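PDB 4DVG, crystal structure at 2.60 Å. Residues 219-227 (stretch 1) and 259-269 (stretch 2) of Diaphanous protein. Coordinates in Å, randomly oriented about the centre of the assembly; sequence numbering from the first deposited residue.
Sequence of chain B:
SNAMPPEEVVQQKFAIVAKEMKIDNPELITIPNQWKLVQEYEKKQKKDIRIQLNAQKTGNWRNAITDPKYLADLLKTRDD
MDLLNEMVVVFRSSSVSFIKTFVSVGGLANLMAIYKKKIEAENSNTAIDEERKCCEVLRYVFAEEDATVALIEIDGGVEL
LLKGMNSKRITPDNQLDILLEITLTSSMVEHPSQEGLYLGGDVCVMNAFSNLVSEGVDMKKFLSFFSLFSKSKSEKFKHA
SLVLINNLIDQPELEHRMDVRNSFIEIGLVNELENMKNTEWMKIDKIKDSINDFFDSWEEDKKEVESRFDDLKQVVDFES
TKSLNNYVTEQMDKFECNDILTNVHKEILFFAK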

# COMPACT_ATOMS: atom_id res chain seq x y z
N MSE B 219 -15.84 10.29 26.89
CA MSE B 219 -16.56 10.47 28.14
C MSE B 219 -15.84 9.65 29.18
O MSE B 219 -15.79 10.01 30.36
CB MSE B 219 -18.00 10.01 27.97
SE MSE B 219 -20.77 10.00 28.55
CE MSE B 219 -21.01 11.48 27.31
N LYS B 220 -15.26 8.55 28.74
CA LYS B 220 -14.43 7.72 29.60
C LYS B 220 -13.20 7.26 28.83
O LYS B 220 -13.22 7.22 27.60
CB LYS B 220 -15.22 6.54 30.15
CG LYS B 220 -16.20 6.91 31.27
CD LYS B 220 -16.56 5.65 32.08
CE LYS B 220 -17.56 5.92 33.19
NZ LYS B 220 -18.22 4.66 33.71
N LYS B 221 -12.11 6.95 29.53
CA LYS B 221 -10.86 6.59 28.85
C LYS B 221 -11.13 5.44 27.92
O LYS B 221 -11.81 4.50 28.30
CB LYS B 221 -9.80 6.16 29.85
CG LYS B 221 -8.36 6.52 29.48
CD LYS B 221 -7.45 6.02 30.59
CE LYS B 221 -5.98 6.25 30.34
NZ LYS B 221 -5.23 5.61 31.47
N PHE B 222 -10.61 5.53 26.70
CA PHE B 222 -10.69 4.42 25.77
C PHE B 222 -12.05 4.23 25.08
O PHE B 222 -12.22 3.30 24.32
CB PHE B 222 -10.34 3.12 26.49
CG PHE B 222 -8.95 3.08 27.01
CD1 PHE B 222 -7.89 3.54 26.24
CD2 PHE B 222 -8.69 2.57 28.27
CE1 PHE B 222 -6.59 3.48 26.73
CE2 PHE B 222 -7.41 2.52 28.76
CZ PHE B 222 -6.36 2.97 27.99
N LEU B 223 -13.01 5.11 25.34
CA LEU B 223 -14.37 4.84 24.91
C LEU B 223 -14.52 4.74 23.39
O LEU B 223 -14.99 3.72 22.88
CB LEU B 223 -15.33 5.87 25.48
CG LEU B 223 -16.81 5.64 25.18
CD1 LEU B 223 -17.28 4.27 25.69
CD2 LEU B 223 -17.60 6.75 25.80
N SER B 224 -14.12 5.77 22.66
CA SER B 224 -14.35 5.74 21.22
C SER B 224 -13.58 4.63 20.48
O SER B 224 -14.14 3.97 19.59
CB SER B 224 -14.19 7.12 20.57
OG SER B 224 -12.99 7.73 20.94
N PHE B 225 -12.31 4.42 20.83
CA PHE B 225 -11.58 3.26 20.32
C PHE B 225 -12.34 1.97 20.60
O PHE B 225 -12.57 1.15 19.70
CB PHE B 225 -10.18 3.18 20.94
CG PHE B 225 -9.56 1.83 20.88
CD1 PHE B 225 -9.61 1.07 19.73
CD2 PHE B 225 -8.88 1.33 21.98
CE1 PHE B 225 -9.01 -0.18 19.68
CE2 PHE B 225 -8.27 0.08 21.93
CZ PHE B 225 -8.35 -0.68 20.77
N PHE B 226 -12.75 1.79 21.85
CA PHE B 226 -13.40 0.56 22.22
C PHE B 226 -14.72 0.37 21.46
O PHE B 226 -15.08 -0.75 21.09
CB PHE B 226 -13.62 0.50 23.73
CG PHE B 226 -14.51 -0.61 24.16
CD1 PHE B 226 -14.01 -1.90 24.29
CD2 PHE B 226 -15.85 -0.38 24.41
CE1 PHE B 226 -14.84 -2.95 24.68
CE2 PHE B 226 -16.69 -1.42 24.79
CZ PHE B 226 -16.18 -2.71 24.93
N SER B 227 -15.42 1.46 21.21
CA SER B 227 -16.70 1.36 20.54
C SER B 227 -16.55 1.06 19.02
O SER B 227 -17.42 0.43 18.42
CB SER B 227 -17.57 2.59 20.83
OG SER B 227 -17.01 3.74 20.22
N ASP B 259 -4.99 -1.02 37.00
CA ASP B 259 -5.58 0.29 36.69
C ASP B 259 -6.09 0.48 35.25
O ASP B 259 -7.23 0.92 35.04
CB ASP B 259 -4.56 1.40 37.00
CG ASP B 259 -5.15 2.80 36.87
OD1 ASP B 259 -5.87 3.24 37.81
OD2 ASP B 259 -4.88 3.46 35.84
N VAL B 260 -5.24 0.17 34.28
CA VAL B 260 -5.59 0.24 32.86
C VAL B 260 -6.73 -0.73 32.53
O VAL B 260 -7.76 -0.35 31.93
CB VAL B 260 -4.37 -0.09 31.97
CG1 VAL B 260 -4.81 -0.43 30.57
CG2 VAL B 260 -3.39 1.08 31.96
N ARG B 261 -6.57 -1.99 32.92
CA ARG B 261 -7.63 -2.96 32.73
C ARG B 261 -8.95 -2.56 33.42
O ARG B 261 -10.03 -2.82 32.88
CB ARG B 261 -7.19 -4.37 33.14
CG ARG B 261 -8.29 -5.41 32.92
CD ARG B 261 -7.86 -6.80 33.31
NE ARG B 261 -6.71 -6.70 34.20
CZ ARG B 261 -5.63 -7.46 34.11
NH1 ARG B 261 -5.53 -8.40 33.17
NH2 ARG B 261 -4.67 -7.28 34.97
N ASN B 262 -8.88 -1.94 34.60
CA ASN B 262 -10.11 -1.46 35.25
C ASN B 262 -10.87 -0.48 34.34
O ASN B 262 -12.08 -0.62 34.17
CB ASN B 262 -9.85 -0.84 36.62
CG ASN B 262 -9.64 -1.88 37.74
OD1 ASN B 262 -9.93 -3.07 37.59
ND2 ASN B 262 -9.13 -1.41 38.88
N SER B 263 -10.16 0.49 33.75
CA SER B 263 -10.72 1.41 32.75
C SER B 263 -11.45 0.65 31.63
O SER B 263 -12.47 1.11 31.13
CB SER B 263 -9.64 2.24 32.07
OG SER B 263 -8.79 2.91 32.96
N PHE B 264 -10.90 -0.47 31.20
CA PHE B 264 -11.52 -1.23 30.13
C PHE B 264 -12.71 -2.01 30.66
O PHE B 264 -13.74 -2.11 30.01
CB PHE B 264 -10.51 -2.19 29.46
CG PHE B 264 -9.66 -1.53 28.41
CD1 PHE B 264 -10.18 -1.25 27.16
CD2 PHE B 264 -8.34 -1.18 28.68
CE1 PHE B 264 -9.40 -0.63 26.19
CE2 PHE B 264 -7.55 -0.55 27.72
CZ PHE B 264 -8.08 -0.28 26.47
N ILE B 265 -12.57 -2.57 31.86
CA ILE B 265 -13.71 -3.23 32.47
C ILE B 265 -14.85 -2.23 32.63
O ILE B 265 -16.00 -2.55 32.35
CB ILE B 265 -13.35 -3.79 33.84
CG1 ILE B 265 -12.50 -5.05 33.68
CG2 ILE B 265 -14.62 -4.12 34.61
CD1 ILE B 265 -11.70 -5.36 34.90
N GLU B 266 -14.49 -1.02 33.03
CA GLU B 266 -15.45 0.03 33.31
C GLU B 266 -16.31 0.38 32.10
O GLU B 266 -17.40 0.91 32.26
CB GLU B 266 -14.71 1.27 33.81
CG GLU B 266 -15.55 2.32 34.52
CD GLU B 266 -14.71 3.51 34.98
OE1 GLU B 266 -13.48 3.35 35.19
OE2 GLU B 266 -15.28 4.62 35.11
N ILE B 267 -15.83 0.07 30.89
CA ILE B 267 -16.54 0.45 29.66
C ILE B 267 -17.06 -0.73 28.84
O ILE B 267 -17.41 -0.57 27.67
CB ILE B 267 -15.70 1.36 28.75
CG1 ILE B 267 -14.40 0.68 28.36
CG2 ILE B 267 -15.43 2.69 29.42
CD1 ILE B 267 -13.55 1.49 27.46
N GLY B 268 -17.11 -1.91 29.45
CA GLY B 268 -17.77 -3.04 28.82
C GLY B 268 -16.91 -4.09 28.13
O GLY B 268 -17.46 -5.00 27.50
N LEU B 269 -15.59 -3.99 28.27
CA LEU B 269 -14.67 -4.95 27.67
C LEU B 269 -14.96 -6.39 28.02
O LEU B 269 -15.06 -7.25 27.15
CB LEU B 269 -13.23 -4.67 28.07
CG LEU B 269 -12.31 -5.59 27.27
CD1 LEU B 269 -12.59 -5.38 25.79
CD2 LEU B 269 -10.83 -5.34 27.60
O HOH W 1 -12.50 3.88 30.82

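The two stretches meet where a turn leading into one helix lies against the final turns of another. In stretch 1, a type II beta turn runs from Lys220 to Leu223, closed by Leu223 N to Lys220 O at 3.1 Å. Phe222 is the N-cap residue of the helix that follows. Its O accepts from Phe226 N at 2.9 Å, and Leu223 O accepts from Ser227 N at 2.8 Å. In stretch 2, a type I turn runs from Ile265 to Gly268. Gly268 N donates to Ile265 O at 3.2 Å. Phe264 O serves two donors, Ile267 N at 3.1 Å and Leu269 N at 3.2 Å.

No direct backbone hydrogen bond crosses between the stretches. Water 1 links them instead. It donates to Lys221 O at 2.7 Å and to Ser263 O at 2.8 Å, so one water satisfies a carbonyl on each side. These two residues also face each other in the backbone register, with CA atoms 6.5 Å apart.

The direct polar contact is at the exposed margin. Lys220 NZ and Glu266 OE2 form a salt bridge at 3.3 Å, and its hydrogen bond is weak. Hydroxyls are used locally. Ser263 OG donates to its own helix, at Asp259 O, 3.3 Å away. Its CB meets the edge of the Phe222 ring, 3.9 Å from Phe222 CD2. Ser227 OG likewise donates within its stretch, to Ser224 O at 2.9 Å.

The rest of the contact is mainly apolar. Phe222 and Phe264 form an offset stack, with centroids 4.1 Å apart and planes at 12°. Phe222 CE2 and Phe264 CE2 approach to 3.2 Å, which is tight for two carbons. The edge of the Phe264 ring faces Phe225, with Phe264 CE1 4.5 Å from Phe225 CE2.

Ile267 has the largest area covered by the other stretch. Its CD1 lies 3.7 Å from Phe222 CB and 3.9 Å from Phe226 CB, filling the space beside the start of the helix. Phe226 reaches on to Leu269, where Phe226 CE1 is 3.5 Å from Leu269 CD1 at the ring edge. Phe226 CE2 also comes within 3.1 Å of Ile267 O, a close carbon-to-oxygen contact.

Gly268 has phi/psi of 100/7. A CB there would be jammed against the carbonyl O of Ile267, so the backbone itself calls for glycine. An ideal CB would also lie 3.8 Å from Phe226 CE2.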